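PDB 5YS9: acyl-coenzyme A oxidase 3 from Yarrowia lipolytica, which oxidises acyl-CoA substrates of various chain lengths with FAD and molecular oxygen, yielding trans-2-enoyl-CoA and hydrogen peroxide in peroxisomal fatty acid beta-oxidation. Local coordinates for residues A[231-236]-A[264-269]. Residues are numbered along the deposited sequence; the frame is centred on the assembly and turned at random.
Sequences VQLRDV and IQFTNV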
# COMPACT_ATOMS: atom_id res chain seq x y z
N VAL A 231 6.74 24.72 27.43
CA VAL A 231 5.61 25.65 27.51
C VAL A 231 4.45 24.90 28.07
O VAL A 231 4.02 23.89 27.52
CB VAL A 231 5.19 26.19 26.13
CG1 VAL A 231 4.04 27.20 26.29
CG2 VAL A 231 6.38 26.75 25.36
N GLN A 232 3.87 25.44 29.10
CA GLN A 232 2.69 24.83 29.67
C GLN A 232 1.49 25.14 28.77
O GLN A 232 1.22 26.31 28.48
CB GLN A 232 2.47 25.36 31.08
CG GLN A 232 1.46 24.55 31.86
CD GLN A 232 1.32 25.00 33.28
OE1 GLN A 232 2.23 25.63 33.88
NE2 GLN A 232 0.17 24.69 33.84
N LEU A 233 0.79 24.09 28.33
CA LEU A 233 -0.35 24.20 27.43
C LEU A 233 -1.67 24.34 28.15
O LEU A 233 -2.55 25.07 27.71
CB LEU A 233 -0.46 22.96 26.57
CG LEU A 233 0.61 22.71 25.55
CD1 LEU A 233 0.28 21.45 24.75
CD2 LEU A 233 0.75 23.89 24.64
N ARG A 234 -1.83 23.63 29.26
CA ARG A 234 -3.07 23.65 30.01
C ARG A 234 -2.84 23.91 31.49
O ARG A 234 -1.83 23.52 32.07
CB ARG A 234 -3.84 22.32 29.86
CG ARG A 234 -4.21 21.94 28.44
CD ARG A 234 -4.89 20.57 28.39
NE ARG A 234 -5.78 20.43 27.25
CZ ARG A 234 -5.46 19.97 26.05
NH1 ARG A 234 -4.22 19.56 25.76
NH2 ARG A 234 -6.41 19.92 25.12
N ASP A 235 -3.80 24.60 32.09
CA ASP A 235 -3.98 24.58 33.52
C ASP A 235 -4.22 23.10 33.90
O ASP A 235 -5.12 22.43 33.38
CB ASP A 235 -5.18 25.43 33.86
CG ASP A 235 -5.54 25.36 35.27
OD1 ASP A 235 -4.80 25.98 36.04
OD2 ASP A 235 -6.55 24.70 35.61
N VAL A 236 -3.39 22.59 34.80
CA VAL A 236 -3.35 21.19 35.20
C VAL A 236 -4.68 20.75 35.88
O VAL A 236 -5.28 19.74 35.59
CB VAL A 236 -2.10 21.01 36.12
CG1 VAL A 236 -2.30 20.01 37.23
CG2 VAL A 236 -0.89 20.64 35.29
N ILE A 264 -1.24 23.37 17.35
CA ILE A 264 -1.08 24.39 18.37
C ILE A 264 -0.63 25.73 17.75
O ILE A 264 0.27 25.77 16.92
CB ILE A 264 -0.03 24.00 19.44
CG1 ILE A 264 -0.12 22.50 19.81
CG2 ILE A 264 -0.21 24.88 20.69
CD1 ILE A 264 1.00 22.04 20.74
N GLN A 265 -1.24 26.81 18.20
CA GLN A 265 -0.76 28.15 18.00
C GLN A 265 -0.46 28.81 19.34
O GLN A 265 -1.23 28.64 20.30
CB GLN A 265 -1.81 28.96 17.29
CG GLN A 265 -2.29 28.31 16.00
CD GLN A 265 -3.24 29.18 15.28
OE1 GLN A 265 -3.88 29.98 15.89
NE2 GLN A 265 -3.30 29.07 13.97
N PHE A 266 0.68 29.54 19.38
CA PHE A 266 1.11 30.37 20.51
C PHE A 266 1.03 31.83 20.11
O PHE A 266 1.58 32.21 19.09
CB PHE A 266 2.57 30.10 20.84
CG PHE A 266 2.88 28.66 21.05
CD1 PHE A 266 3.22 27.84 19.96
CD2 PHE A 266 2.90 28.13 22.32
CE1 PHE A 266 3.50 26.50 20.14
CE2 PHE A 266 3.20 26.77 22.51
CZ PHE A 266 3.47 25.96 21.42
N THR A 267 0.40 32.64 20.91
CA THR A 267 0.32 34.07 20.65
C THR A 267 0.83 34.79 21.89
O THR A 267 0.20 34.75 22.97
CB THR A 267 -1.12 34.50 20.33
OG1 THR A 267 -1.66 33.63 19.31
CG2 THR A 267 -1.16 35.97 19.86
N ASN A 268 2.04 35.32 21.77
CA ASN A 268 2.65 36.12 22.82
C ASN A 268 2.64 35.46 24.18
O ASN A 268 2.40 36.09 25.19
CB ASN A 268 2.02 37.51 22.83
CG ASN A 268 2.18 38.18 21.46
OD1 ASN A 268 3.29 38.25 20.92
ND2 ASN A 268 1.05 38.61 20.87
N VAL A 269 2.95 34.18 24.18
CA VAL A 269 2.94 33.38 25.39
C VAL A 269 4.25 33.64 26.15
O VAL A 269 5.35 33.50 25.61
CB VAL A 269 2.78 31.90 25.05
CG1 VAL A 269 2.97 31.01 26.25
CG2 VAL A 269 1.42 31.69 24.43
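Two carbonyl oxygens, those of A204 and A208, grip NH1 of R234, and NH2 has two acceptors as well, A205 O and P672 O of the second subunit. Arginine suits this place because its flat guanidinium, with N-H groups pointing several ways in one plane, can satisfy several backbone carbonyls at once. The carbonyl of the same residue is also bound: the extended side chain of Q232 runs forward along its own segment, so that NE2 donates to R234 O at 2.9 Å, nearly straight at 168°, although it approaches from above the carbonyl plane.

No hydrogen bond joins 231-236 to 264-269; apolar tips meet instead. V231 sets CG1 anti to its backbone N (chi1 -178°), where this methyl lies at the edge of the F266 ring, 3.9 Å from CE2. The same CG1 meets V269 CG1 at 4.0 Å, the two valines crossing obliquely, so one compact branched side chain serves two neighbours. F266, broad and flat, carries its ring from strand 262-272 toward V231, and one face of the ring is backed by I264 CG2, 3.9 Å above the plane and offset toward the rim. Farther along, L233 and I264 meet tip to tip, CD1 to CD1 at 4.1 Å; both chains are long enough to bridge backbones that stay well apart. I245, from strand 245-249, also packs against L233, F266 and V269.

Buried side chains packing between strand 262-272 and the end of strand 222-232, which are not paired with each other, are characteristic of the hydrophobic core of the acyl-CoA dehydrogenase middle beta-domain.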